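Glutathione synthetase-like effector 30 (Gpa-GSS30-apo) (Globodera pallida, PDB 5OET) belongs to the glutathione synthetase family, whose enzymes join gamma-glutamylcysteine to glycine at the cost of ATP, and probably serves this plant-parasitic nematode as an effector. Local coordinates at residues C164-Y169 and E185-A190; T197-R202 and Q224-A229; L203-V208 and S218-D223; A230-Q235 and Y492-G497. All coordinates share one frame; numbering follows the deposited sequence.

Interaction 1. Residues C164-Y169 and E185-A190; sequences CQRADY and EVNTGA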
loop_
_atom_site.group_PDB
_atom_site.type_symbol
_atom_site.label_atom_id
_atom_site.label_comp_id
_atom_site.label_asym_id
_atom_site.label_seq_id
_atom_site.Cartn_x
_atom_site.Cartn_y
_atom_site.Cartn_z
ATOM N N CYS A 164 -3.080 -19.745 -16.458
ATOM C CA CYS A 164 -2.578 -19.563 -15.097
ATOM C C CYS A 164 -3.461 -20.402 -14.169
ATOM O O CYS A 164 -4.687 -20.411 -14.300
ATOM C CB CYS A 164 -2.600 -18.078 -14.670
ATOM S SG CYS A 164 -1.317 -16.964 -15.370
ATOM N N GLN A 165 -2.816 -21.104 -13.234
ATOM C CA GLN A 165 -3.486 -22.044 -12.344
ATOM C C GLN A 165 -3.055 -21.795 -10.920
ATOM O O GLN A 165 -1.935 -21.371 -10.688
ATOM C CB GLN A 165 -3.128 -23.465 -12.750
ATOM C CG GLN A 165 -4.121 -24.559 -12.381
ATOM C CD GLN A 165 -3.604 -25.936 -12.765
ATOM O OE1 GLN A 165 -2.567 -26.365 -12.280
ATOM N NE2 GLN A 165 -4.317 -26.630 -13.651
ATOM N N ARG A 166 -3.979 -22.016 -9.984
ATOM C CA ARG A 166 -3.663 -22.140 -8.563
ATOM C C ARG A 166 -4.160 -23.502 -8.111
ATOM O O ARG A 166 -5.350 -23.756 -8.149
ATOM C CB ARG A 166 -4.303 -21.013 -7.734
ATOM C CG ARG A 166 -3.540 -20.723 -6.427
ATOM C CD ARG A 166 -4.246 -19.724 -5.516
ATOM N NE ARG A 166 -5.524 -20.257 -5.026
ATOM C CZ ARG A 166 -6.705 -19.626 -5.006
ATOM N NH1 ARG A 166 -6.850 -18.360 -5.431
ATOM N NH2 ARG A 166 -7.767 -20.281 -4.552
ATOM N N ALA A 167 -3.239 -24.379 -7.728
ATOM C CA ALA A 167 -3.558 -25.683 -7.116
ATOM C C ALA A 167 -3.517 -25.514 -5.610
ATOM O O ALA A 167 -2.536 -24.981 -5.097
ATOM C CB ALA A 167 -2.534 -26.724 -7.532
ATOM N N ASP A 168 -4.560 -25.955 -4.907
ATOM C CA ASP A 168 -4.614 -25.885 -3.451
ATOM C C ASP A 168 -4.332 -27.250 -2.771
ATOM O O ASP A 168 -4.754 -28.294 -3.241
ATOM C CB ASP A 168 -5.957 -25.305 -3.011
ATOM C CG ASP A 168 -6.140 -23.840 -3.451
ATOM O OD1 ASP A 168 -5.149 -23.175 -3.826
ATOM O OD2 ASP A 168 -7.281 -23.338 -3.441
ATOM N N TYR A 169 -3.600 -27.216 -1.660
ATOM C CA TYR A 169 -3.198 -28.402 -0.927
ATOM C C TYR A 169 -3.448 -28.291 0.580
ATOM O O TYR A 169 -3.472 -27.200 1.139
ATOM C CB TYR A 169 -1.722 -28.669 -1.182
ATOM C CG TYR A 169 -1.388 -28.908 -2.651
ATOM C CD1 TYR A 169 -1.085 -27.852 -3.481
ATOM C CD2 TYR A 169 -1.348 -30.211 -3.195
ATOM C CE1 TYR A 169 -0.758 -28.064 -4.807
ATOM C CE2 TYR A 169 -1.023 -30.434 -4.524
ATOM C CZ TYR A 169 -0.728 -29.356 -5.332
ATOM O OH TYR A 169 -0.408 -29.511 -6.666
ATOM N N GLU A 185 -8.052 -28.802 -4.516
ATOM C CA GLU A 185 -8.747 -28.131 -5.620
ATOM C C GLU A 185 -7.733 -27.588 -6.643
ATOM O O GLU A 185 -6.561 -27.390 -6.326
ATOM C CB GLU A 185 -9.604 -26.982 -5.025
ATOM C CG GLU A 185 -10.289 -25.989 -5.981
ATOM C CD GLU A 185 -11.384 -26.613 -6.859
ATOM O OE1 GLU A 185 -12.515 -26.063 -6.926
ATOM O OE2 GLU A 185 -11.136 -27.633 -7.532
ATOM N N VAL A 186 -8.190 -27.399 -7.878
ATOM C CA VAL A 186 -7.493 -26.572 -8.877
ATOM C C VAL A 186 -8.427 -25.476 -9.389
ATOM O O VAL A 186 -9.623 -25.687 -9.553
ATOM C CB VAL A 186 -6.926 -27.373 -10.069
ATOM C CG1 VAL A 186 -5.684 -28.117 -9.644
ATOM C CG2 VAL A 186 -7.934 -28.360 -10.646
ATOM N N ASN A 187 -7.855 -24.302 -9.605
ATOM C CA ASN A 187 -8.578 -23.117 -10.033
ATOM C C ASN A 187 -7.860 -22.488 -11.209
ATOM O O ASN A 187 -6.627 -22.527 -11.284
ATOM C CB ASN A 187 -8.617 -22.097 -8.906
ATOM C CG ASN A 187 -9.219 -22.656 -7.651
ATOM O OD1 ASN A 187 -10.419 -22.926 -7.607
ATOM N ND2 ASN A 187 -8.383 -22.852 -6.623
ATOM N N THR A 188 -8.640 -21.909 -12.118
ATOM C CA THR A 188 -8.108 -21.097 -13.209
ATOM C C THR A 188 -9.090 -19.967 -13.493
ATOM O O THR A 188 -10.160 -19.925 -12.909
ATOM C CB THR A 188 -7.827 -21.957 -14.483
ATOM O OG1 THR A 188 -7.005 -21.223 -15.388
ATOM C CG2 THR A 188 -9.105 -22.396 -15.202
ATOM N N GLY A 189 -8.727 -19.059 -14.385
ATOM C CA GLY A 189 -9.594 -17.938 -14.711
ATOM C C GLY A 189 -9.449 -16.824 -13.704
ATOM O O GLY A 189 -8.339 -16.348 -13.474
ATOM N N ALA A 190 -10.553 -16.399 -13.099
ATOM C CA ALA A 190 -10.543 -15.186 -12.274
ATOM C C ALA A 190 -9.958 -15.518 -10.917
ATOM O O ALA A 190 -10.663 -15.639 -9.920
ATOM C CB ALA A 190 -11.941 -14.591 -12.146
#
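Residues 164-169 and 185-190 are paired parts of the antiparallel beta hairpin 160-173/179-188, within a large mixed sheet of this glutathione synthetase-like fold. Arg166 and Asn187 form a hydrogen-bonded pair: Arg166 N reaches Asn187 O at 3.0 Å, and Asn187 N returns to Arg166 O at 2.9 Å. Two residues along, Asp168 N donates to Glu185 O (2.8 Å) in a nearly straight bond of 168°. Towards the other end the side chain of Thr188 takes over, its OG1 anti to the backbone N and donating to Cys164 O at 2.7 Å.

Arg166, Asp168, Glu185 and Asn187 share one face. The Arg166 chain is bent at chi3 (65°), which brings the guanidinium side-on to Asp168: NE meets OD1 at 3.2 Å and NH2 meets OD2 at 3.3 Å, both in the guanidinium plane and both on syn lone pairs. Asn187 lies alongside this arginine, its amide turned 55° from the guanidinium. The face is strongly polar and, as in related synthetases, probably borders the active-site cleft. On the opposite face, shared with Gln165 and Thr188, small apolar side chains suit the close pair whose Ala167 CB rests 4.0 Å from Val186 CG1.

Further out, Arg166 NH1 bonds to Gly192 O. The carboxylate of Glu474 lies close to that of Asp168, so the arginine probably offsets two negative charges. Gly189 has backbone angles that would press a CB against the preceding carbonyl, which calls for glycine. Glu185 folds back so that OE2 accepts both Val186 N and Gln352 NE2, while Cys164 SG is bonded to Cys480 SG.

Interaction 2. Residues T197-R202 and Q224-A229; sequences TPRFSR and QTDTMA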
loop_
_atom_site.group_PDB
_atom_site.type_symbol
_atom_site.label_atom_id
_atom_site.label_comp_id
_atom_site.label_asym_id
_atom_site.label_seq_id
_atom_site.Cartn_x
_atom_site.Cartn_y
_atom_site.Cartn_z
ATOM N N THR A 197 -0.404 -11.814 -2.538
ATOM C CA THR A 197 0.538 -12.834 -2.091
ATOM C C THR A 197 1.939 -12.352 -1.777
ATOM O O THR A 197 2.434 -12.615 -0.700
ATOM C CB THR A 197 0.596 -13.975 -3.098
ATOM O OG1 THR A 197 -0.709 -14.556 -3.176
ATOM C CG2 THR A 197 1.582 -15.063 -2.667
ATOM N N PRO A 198 2.603 -11.664 -2.710
ATOM C CA PRO A 198 3.965 -11.178 -2.383
ATOM C C PRO A 198 4.021 -10.196 -1.204
ATOM O O PRO A 198 5.061 -10.069 -0.559
ATOM C CB PRO A 198 4.388 -10.458 -3.673
ATOM C CG PRO A 198 3.089 -10.021 -4.264
ATOM C CD PRO A 198 2.165 -11.168 -4.024
ATOM N N ARG A 199 2.919 -9.494 -0.960
ATOM C CA ARG A 199 2.826 -8.540 0.129
ATOM C C ARG A 199 2.646 -9.194 1.500
ATOM O O ARG A 199 3.237 -8.725 2.467
ATOM C CB ARG A 199 1.701 -7.540 -0.131
ATOM C CG ARG A 199 2.027 -6.547 -1.228
ATOM C CD ARG A 199 0.758 -5.992 -1.857
ATOM N NE ARG A 199 1.144 -4.893 -2.727
ATOM C CZ ARG A 199 1.541 -5.013 -3.995
ATOM N NH1 ARG A 199 1.569 -6.205 -4.624
ATOM N NH2 ARG A 199 1.907 -3.913 -4.651
ATOM N N PHE A 200 1.831 -10.239 1.592
ATOM C CA PHE A 200 1.707 -10.988 2.847
ATOM C C PHE A 200 3.020 -11.668 3.174
ATOM O O PHE A 200 3.453 -11.703 4.331
ATOM C CB PHE A 200 0.556 -12.012 2.815
ATOM C CG PHE A 200 -0.774 -11.403 3.104
ATOM C CD1 PHE A 200 -1.006 -10.797 4.332
ATOM C CD2 PHE A 200 -1.795 -11.387 2.140
ATOM C CE1 PHE A 200 -2.223 -10.192 4.608
ATOM C CE2 PHE A 200 -3.014 -10.775 2.419
ATOM C CZ PHE A 200 -3.222 -10.173 3.658
ATOM N N SER A 201 3.653 -12.197 2.146
ATOM C CA SER A 201 4.972 -12.801 2.253
ATOM C C SER A 201 5.933 -11.811 2.908
ATOM O O SER A 201 6.578 -12.149 3.888
ATOM C CB SER A 201 5.443 -13.228 0.855
ATOM O OG SER A 201 6.633 -13.963 0.876
ATOM N N ARG A 202 5.972 -10.581 2.407
ATOM C CA ARG A 202 6.794 -9.513 3.007
ATOM C C ARG A 202 6.347 -9.118 4.417
ATOM O O ARG A 202 7.194 -8.822 5.274
ATOM C CB ARG A 202 6.852 -8.248 2.109
ATOM C CG ARG A 202 7.772 -8.394 0.886
ATOM C CD ARG A 202 8.113 -7.063 0.216
ATOM N NE ARG A 202 6.896 -6.396 -0.282
ATOM C CZ ARG A 202 6.549 -5.120 -0.087
ATOM N NH1 ARG A 202 7.359 -4.260 0.570
ATOM N NH2 ARG A 202 5.380 -4.682 -0.598
ATOM N N GLN A 224 7.244 -13.750 -5.685
ATOM C CA GLN A 224 6.986 -12.611 -6.566
ATOM C C GLN A 224 5.877 -13.006 -7.563
ATOM O O GLN A 224 6.108 -13.132 -8.756
ATOM C CB GLN A 224 8.265 -12.147 -7.277
ATOM C CG GLN A 224 9.526 -12.059 -6.416
ATOM C CD GLN A 224 10.474 -13.239 -6.620
ATOM O OE1 GLN A 224 11.047 -13.416 -7.710
ATOM N NE2 GLN A 224 10.627 -14.072 -5.565
ATOM N N THR A 225 4.670 -13.214 -7.049
ATOM C CA THR A 225 3.550 -13.691 -7.859
ATOM C C THR A 225 2.901 -12.563 -8.668
ATOM O O THR A 225 2.362 -12.818 -9.753
ATOM C CB THR A 225 2.516 -14.435 -6.990
ATOM O OG1 THR A 225 3.058 -15.696 -6.621
ATOM C CG2 THR A 225 1.238 -14.715 -7.737
ATOM N N ASP A 226 2.936 -11.333 -8.152
ATOM C CA ASP A 226 2.545 -10.166 -8.981
ATOM C C ASP A 226 3.430 -10.052 -10.232
ATOM O O ASP A 226 2.922 -9.875 -11.336
ATOM C CB ASP A 226 2.484 -8.829 -8.188
ATOM C CG ASP A 226 3.767 -8.496 -7.420
ATOM O OD1 ASP A 226 4.757 -9.287 -7.435
ATOM O OD2 ASP A 226 3.750 -7.420 -6.765
ATOM N N THR A 227 4.736 -10.213 -10.044
ATOM C CA THR A 227 5.697 -10.270 -11.136
ATOM C C THR A 227 5.429 -11.432 -12.093
ATOM O O THR A 227 5.491 -11.255 -13.300
ATOM C CB THR A 227 7.126 -10.383 -10.568
ATOM O OG1 THR A 227 7.409 -9.190 -9.839
ATOM C CG2 THR A 227 8.189 -10.583 -11.655
ATOM N N MET A 228 5.151 -12.613 -11.539
ATOM C CA MET A 228 4.882 -13.809 -12.330
ATOM C C MET A 228 3.791 -13.562 -13.359
ATOM O O MET A 228 3.942 -13.915 -14.542
ATOM C CB MET A 228 4.416 -14.939 -11.410
ATOM C CG MET A 228 3.925 -16.190 -12.129
ATOM S SD MET A 228 2.714 -17.148 -11.214
ATOM C CE MET A 228 1.263 -16.112 -11.255
ATOM N N ALA A 229 2.673 -13.008 -12.875
ATOM C CA ALA A 229 1.526 -12.677 -13.713
ATOM C C ALA A 229 1.921 -11.647 -14.786
ATOM O O ALA A 229 1.634 -11.836 -15.957
ATOM C CB ALA A 229 0.373 -12.162 -12.858
#
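The first turns of two alpha-helices, 196-210 and 225-240, meet here, their segments running almost antiparallel at 159° with axes 9.8 Å apart at closest. Pro198 supplies the apolar surface: its ring lies obliquely over the Asp226 carboxylate, with CG 3.6 Å from Asp226 CG. Proline suits a first turn, since no N-H is needed there, and its compact ring lets the backbones come close: Pro198 CA is 5.4 Å from Gln224 CA. Gln224 itself holds the N-cap position of the second helix.

Asp226 stands with CG in the crowded position between N and carbonyl carbon (chi1 54°). That torsion turns OD1 back to Thr227 N, which meets it at 2.8 Å from above the carboxylate plane. OD2 is left facing Arg199, whose extended chain brings NH1 to 3.3 Å from Asp226 OD2 in a salt bridge with a weak, bent hydrogen bond; guanidinium and carboxylate are nearly perpendicular. Arg199 NH1 has a better partner in Gly195 O. A carboxylate at this place would be favoured by the positive ends of two helix dipoles. Acidic residues in the first turn are a regular feature of alpha-helices, used here where two helix N-termini converge.

Interaction 3. Residues L203-V208 and S218-D223; sequences LHRRMV and SVMPSD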
loop_
_atom_site.group_PDB
_atom_site.type_symbol
_atom_site.label_atom_id
_atom_site.label_comp_id
_atom_site.label_asym_id
_atom_site.label_seq_id
_atom_site.Cartn_x
_atom_site.Cartn_y
_atom_site.Cartn_z
ATOM N N LEU A 203 5.033 -9.081 4.640
ATOM C CA LEU A 203 4.488 -8.742 5.957
ATOM C C LEU A 203 5.032 -9.673 7.023
ATOM O O LEU A 203 5.521 -9.226 8.050
ATOM C CB LEU A 203 2.953 -8.807 5.979
ATOM C CG LEU A 203 2.277 -8.493 7.326
ATOM C CD1 LEU A 203 2.843 -7.233 7.974
ATOM C CD2 LEU A 203 0.774 -8.384 7.144
ATOM N N HIS A 204 4.930 -10.968 6.752
ATOM C CA HIS A 204 5.303 -11.988 7.713
ATOM C C HIS A 204 6.794 -12.147 7.887
ATOM O O HIS A 204 7.226 -12.506 8.969
ATOM C CB HIS A 204 4.672 -13.329 7.348
ATOM C CG HIS A 204 3.224 -13.415 7.673
ATOM N ND1 HIS A 204 2.426 -14.448 7.234
ATOM C CD2 HIS A 204 2.425 -12.605 8.402
ATOM C CE1 HIS A 204 1.197 -14.270 7.686
ATOM N NE2 HIS A 204 1.169 -13.154 8.394
ATOM N N ARG A 205 7.585 -11.894 6.846
ATOM C CA ARG A 205 9.045 -11.905 7.006
ATOM C C ARG A 205 9.468 -10.789 7.973
ATOM O O ARG A 205 10.393 -10.947 8.757
ATOM C CB ARG A 205 9.744 -11.758 5.662
ATOM C CG ARG A 205 11.248 -12.040 5.694
ATOM C CD ARG A 205 11.958 -11.682 4.380
ATOM N NE ARG A 205 11.182 -12.134 3.215
ATOM C CZ ARG A 205 11.231 -13.348 2.671
ATOM N NH1 ARG A 205 12.048 -14.300 3.141
ATOM N NH2 ARG A 205 10.443 -13.621 1.635
ATOM N N ARG A 206 8.738 -9.682 7.915
ATOM C CA ARG A 206 8.978 -8.530 8.744
ATOM C C ARG A 206 8.600 -8.793 10.205
ATOM O O ARG A 206 9.377 -8.473 11.091
ATOM C CB ARG A 206 8.215 -7.326 8.171
ATOM C CG ARG A 206 8.486 -6.003 8.862
ATOM C CD ARG A 206 7.547 -4.911 8.357
ATOM N NE ARG A 206 7.412 -3.890 9.401
ATOM C CZ ARG A 206 6.482 -3.868 10.363
ATOM N NH1 ARG A 206 5.499 -4.780 10.430
ATOM N NH2 ARG A 206 6.519 -2.886 11.254
ATOM N N MET A 207 7.425 -9.368 10.450
ATOM C CA MET A 207 6.989 -9.698 11.819
ATOM C C MET A 207 7.939 -10.670 12.515
ATOM O O MET A 207 8.336 -10.466 13.669
ATOM C CB MET A 207 5.592 -10.338 11.839
ATOM C CG MET A 207 4.474 -9.535 11.215
ATOM S SD MET A 207 4.417 -7.855 11.836
ATOM C CE MET A 207 3.696 -8.132 13.454
ATOM N N VAL A 208 8.270 -11.740 11.805
ATOM C CA VAL A 208 9.185 -12.766 12.280
ATOM C C VAL A 208 10.551 -12.155 12.602
ATOM O O VAL A 208 11.012 -12.232 13.716
ATOM C CB VAL A 208 9.297 -13.873 11.220
ATOM C CG1 VAL A 208 10.516 -14.751 11.430
ATOM C CG2 VAL A 208 8.027 -14.701 11.209
ATOM N N SER A 218 14.333 -19.269 2.736
ATOM C CA SER A 218 14.795 -20.644 3.096
ATOM C C SER A 218 13.926 -21.358 4.166
ATOM O O SER A 218 13.849 -22.592 4.212
ATOM C CB SER A 218 16.276 -20.632 3.551
ATOM O OG SER A 218 16.531 -21.622 4.544
ATOM N N VAL A 219 13.374 -20.567 5.077
ATOM C CA VAL A 219 12.274 -20.985 5.918
ATOM C C VAL A 219 11.008 -20.164 5.640
ATOM O O VAL A 219 9.906 -20.590 5.992
ATOM C CB VAL A 219 12.630 -20.855 7.396
ATOM C CG1 VAL A 219 11.537 -21.505 8.215
ATOM C CG2 VAL A 219 13.986 -21.498 7.689
ATOM N N MET A 220 11.163 -18.984 5.045
ATOM C CA MET A 220 10.056 -18.189 4.536
ATOM C C MET A 220 10.424 -17.814 3.109
ATOM O O MET A 220 11.061 -16.788 2.895
ATOM C CB MET A 220 9.874 -16.955 5.409
ATOM C CG MET A 220 9.234 -17.255 6.752
ATOM S SD MET A 220 8.789 -15.735 7.585
ATOM C CE MET A 220 10.433 -15.198 8.052
ATOM N N PRO A 221 10.062 -18.667 2.128
ATOM C CA PRO A 221 10.506 -18.467 0.754
ATOM C C PRO A 221 9.880 -17.271 0.064
ATOM O O PRO A 221 8.690 -17.035 0.206
ATOM C CB PRO A 221 10.061 -19.753 0.044
ATOM C CG PRO A 221 9.822 -20.731 1.131
ATOM C CD PRO A 221 9.265 -19.897 2.236
ATOM N N SER A 222 10.712 -16.537 -0.682
ATOM C CA SER A 222 10.267 -15.378 -1.458
ATOM C C SER A 222 9.190 -15.752 -2.471
ATOM O O SER A 222 9.247 -16.786 -3.122
ATOM C CB SER A 222 11.444 -14.710 -2.196
ATOM O OG SER A 222 12.209 -13.913 -1.313
ATOM N N ASP A 223 8.196 -14.897 -2.557
ATOM C CA ASP A 223 7.190 -14.979 -3.575
ATOM C C ASP A 223 7.113 -13.663 -4.363
ATOM O O ASP A 223 6.935 -12.587 -3.767
ATOM C CB ASP A 223 5.850 -15.242 -2.922
ATOM C CG ASP A 223 4.766 -15.327 -3.937
ATOM O OD1 ASP A 223 4.653 -16.401 -4.565
ATOM O OD2 ASP A 223 4.076 -14.303 -4.150
#
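An irregular, mostly extended segment, 218-223, passes beside the helical residues 203-208, coming nearest at Arg205 and Met220, whose CA atoms are 6.8 Å apart. Met220 carries the contact. Its CG is anti to the carbonyl carbon, and a bend at chi3 (-73°) swings the methyl tip against Val208, with Met220 CE 3.4 Å from Val208 CG1. The two side chains meet tip to tip, while Met220 SD sits 3.8 Å from the helix carbonyl His204 O. A flexible, unbranched thioether fits such a site well, and Tyr523 and Pro93 help to enclose it.

Arg205 passes Met220 in the opposite direction, its CG 4.0 Å from Met220 CE. The chain leaves anti to the backbone N, then bends at chi3 (-44°), which delivers NH1 to Met220 O at 2.7 Å. The bond lies nearly along the C=O axis, although the oxygen is tilted from the guanidinium plane. Arginine is apt here: its methylenes lie against the methionine while its charged tip satisfies a main-chain carbonyl of a segment that is neither helix nor strand.

Neighbouring helix side chains have partners beyond the loop: His204 bonds Ser90 O and Ser521 OG, and Arg206 forms salt bridges with Asp53 and with Glu270 of the second subunit. The arrangement is that of a connection between two consecutive helices, 196-210 and 225-240, in which the chain returns along the helix it has just left.

Interaction 4. Residues A230-Q235 and Y492-G497; sequences AETLYQ and YFSRTG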
loop_
_atom_site.group_PDB
_atom_site.type_symbol
_atom_site.label_atom_id
_atom_site.label_comp_id
_atom_site.label_asym_id
_atom_site.label_seq_id
_atom_site.Cartn_x
_atom_site.Cartn_y
_atom_site.Cartn_z
ATOM N N ALA A 230 2.612 -10.591 -14.368
ATOM C CA ALA A 230 3.134 -9.583 -15.275
ATOM C C ALA A 230 4.013 -10.183 -16.366
ATOM O O ALA A 230 3.796 -9.906 -17.543
ATOM C CB ALA A 230 3.902 -8.521 -14.501
ATOM N N GLU A 231 4.978 -11.017 -15.981
ATOM C CA GLU A 231 5.907 -11.632 -16.943
ATOM C C GLU A 231 5.193 -12.495 -17.975
ATOM O O GLU A 231 5.664 -12.605 -19.101
ATOM C CB GLU A 231 6.971 -12.484 -16.255
ATOM C CG GLU A 231 8.030 -11.707 -15.467
ATOM C CD GLU A 231 8.888 -12.604 -14.535
ATOM O OE1 GLU A 231 10.044 -12.208 -14.238
ATOM O OE2 GLU A 231 8.416 -13.699 -14.089
ATOM N N THR A 232 4.075 -13.102 -17.590
ATOM C CA THR A 232 3.303 -13.970 -18.478
ATOM C C THR A 232 2.403 -13.164 -19.432
ATOM O O THR A 232 2.238 -13.533 -20.600
ATOM C CB THR A 232 2.457 -14.968 -17.650
ATOM O OG1 THR A 232 3.316 -15.697 -16.768
ATOM C CG2 THR A 232 1.735 -15.953 -18.546
ATOM N N LEU A 233 1.801 -12.080 -18.929
ATOM C CA LEU A 233 1.072 -11.121 -19.778
ATOM C C LEU A 233 1.966 -10.445 -20.826
ATOM O O LEU A 233 1.569 -10.316 -21.982
ATOM C CB LEU A 233 0.379 -10.039 -18.933
ATOM C CG LEU A 233 -0.912 -10.442 -18.196
ATOM C CD1 LEU A 233 -1.235 -9.409 -17.123
ATOM C CD2 LEU A 233 -2.085 -10.606 -19.164
ATOM N N TYR A 234 3.153 -10.002 -20.411
ATOM C CA TYR A 234 4.150 -9.459 -21.334
ATOM C C TYR A 234 4.508 -10.451 -22.451
ATOM O O TYR A 234 4.567 -10.068 -23.616
ATOM C CB TYR A 234 5.415 -9.072 -20.577
ATOM C CG TYR A 234 6.510 -8.471 -21.445
ATOM C CD1 TYR A 234 6.360 -7.225 -21.990
ATOM C CD2 TYR A 234 7.702 -9.145 -21.691
ATOM C CE1 TYR A 234 7.367 -6.636 -22.750
ATOM C CE2 TYR A 234 8.687 -8.585 -22.485
ATOM C CZ TYR A 234 8.510 -7.330 -23.008
ATOM O OH TYR A 234 9.493 -6.784 -23.766
ATOM N N GLN A 235 4.753 -11.713 -22.095
ATOM C CA GLN A 235 5.040 -12.737 -23.091
ATOM C C GLN A 235 3.830 -12.996 -23.992
ATOM O O GLN A 235 4.017 -13.250 -25.157
ATOM C CB GLN A 235 5.492 -14.058 -22.458
ATOM C CG GLN A 235 6.827 -14.003 -21.747
ATOM C CD GLN A 235 7.979 -13.760 -22.684
ATOM O OE1 GLN A 235 8.097 -14.394 -23.727
ATOM N NE2 GLN A 235 8.838 -12.830 -22.320
ATOM N N TYR A 492 6.227 -21.059 -23.079
ATOM C CA TYR A 492 6.641 -20.324 -21.913
ATOM C C TYR A 492 6.073 -20.954 -20.640
ATOM O O TYR A 492 4.861 -21.206 -20.565
ATOM C CB TYR A 492 6.182 -18.881 -22.054
ATOM C CG TYR A 492 6.592 -18.026 -20.902
ATOM C CD1 TYR A 492 7.897 -17.596 -20.784
ATOM C CD2 TYR A 492 5.672 -17.667 -19.907
ATOM C CE1 TYR A 492 8.298 -16.809 -19.727
ATOM C CE2 TYR A 492 6.061 -16.882 -18.830
ATOM C CZ TYR A 492 7.381 -16.453 -18.747
ATOM O OH TYR A 492 7.802 -15.668 -17.691
ATOM N N PHE A 493 6.960 -21.230 -19.672
ATOM C CA PHE A 493 6.578 -21.547 -18.286
ATOM C C PHE A 493 7.008 -20.407 -17.359
ATOM O O PHE A 493 8.195 -20.072 -17.307
ATOM C CB PHE A 493 7.257 -22.825 -17.797
ATOM C CG PHE A 493 6.802 -24.086 -18.496
ATOM C CD1 PHE A 493 5.675 -24.773 -18.059
ATOM C CD2 PHE A 493 7.543 -24.624 -19.549
ATOM C CE1 PHE A 493 5.266 -25.934 -18.677
ATOM C CE2 PHE A 493 7.144 -25.796 -20.171
ATOM C CZ PHE A 493 6.000 -26.448 -19.731
ATOM N N SER A 494 6.060 -19.833 -16.618
ATOM C CA SER A 494 6.355 -18.771 -15.654
ATOM C C SER A 494 7.045 -19.335 -14.433
ATOM O O SER A 494 7.067 -20.544 -14.247
ATOM C CB SER A 494 5.065 -18.076 -15.205
ATOM O OG SER A 494 4.313 -18.891 -14.321
ATOM N N ARG A 495 7.590 -18.454 -13.600
ATOM C CA ARG A 495 8.060 -18.837 -12.262
ATOM C C ARG A 495 6.859 -19.365 -11.471
ATOM O O ARG A 495 5.707 -19.071 -11.814
ATOM C CB ARG A 495 8.693 -17.651 -11.528
ATOM C CG ARG A 495 7.708 -16.531 -11.190
ATOM C CD ARG A 495 8.288 -15.444 -10.285
ATOM N NE ARG A 495 9.063 -14.424 -11.015
ATOM C CZ ARG A 495 10.391 -14.264 -10.969
ATOM N NH1 ARG A 495 11.170 -15.048 -10.213
ATOM N NH2 ARG A 495 10.952 -13.295 -11.691
ATOM N N THR A 496 7.122 -20.160 -10.444
ATOM C CA THR A 496 6.082 -20.585 -9.520
ATOM C C THR A 496 5.906 -19.556 -8.430
ATOM O O THR A 496 6.808 -18.759 -8.156
ATOM C CB THR A 496 6.403 -21.915 -8.851
ATOM O OG1 THR A 496 7.794 -21.929 -8.522
ATOM C CG2 THR A 496 6.047 -23.058 -9.784
ATOM N N GLY A 497 4.717 -19.578 -7.837
ATOM C CA GLY A 497 4.372 -18.751 -6.689
ATOM C C GLY A 497 3.638 -19.571 -5.649
ATOM O O GLY A 497 3.276 -20.724 -5.908
#
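Helix 225-240 lies against strand 490-504 here, and the main polar link is a salt bridge from Glu231 to Arg495. The carboxylate and guanidinium planes are only 18° apart, so the two groups meet edge to edge, nearly coplanar. Arg495 NH2 donates to Glu231 OE1 at 2.9 Å, on the syn lone pair, while Arg495 NE makes a weak bond to Glu231 OE2 at 3.2 Å. An extended glutamate reaching out from the helix and an arginine bent at chi3 (83°) have the length to meet.

The two hydroxyls are satisfied on their own sides of the contact. Thr232 OG1 bonds to Met228 O one turn back in its own helix, so towards the strand it makes only van der Waals contacts, 3.3 Å from Ser494 CB. Ser494 OG donates to Arg495 O at 2.9 Å and is also bonded to Cys480 N on strand 469-484.

Tyr492 packs against Glu231, Thr232 and Gln235, CG anti to the backbone N so that the ring projects to the helix. Its OH lies 3.6 Å from Glu231 CB. Gln235 CG sits over its face, 3.8 Å from the centroid of the Tyr492 ring, in a CH-pi contact, while Thr232 OG1 lies at the ring edge, 3.6 Å from Tyr492 CE2. In the main chain, Tyr492 pairs with Leu482 and Ser494 with Cys480. A helix laid against antiparallel strands of a mixed sheet is layer packing of the alpha+beta kind.

In the fold
Interactions 2, 3 and 4 form one continuous run. Interaction 3 is nested inside the loop closed by interaction 2, shares helix 196-210 with it and has its centre about 12 Å away. Helix 225-240 then carries the chain from interaction 2 to interaction 4, centres about 13 Å apart, with Met228 CG 3.4 Å from Arg495 O. Interaction 1 touches none of these, its centre being about 15 Å from that of interaction 4, yet both reach the same sheet: strand 469-484 lies between them, joined to Cys164 by the disulfide and paired with Ser494 through the same Cys480. None of the four supplies the magnesium ligands, His406 and Glu426.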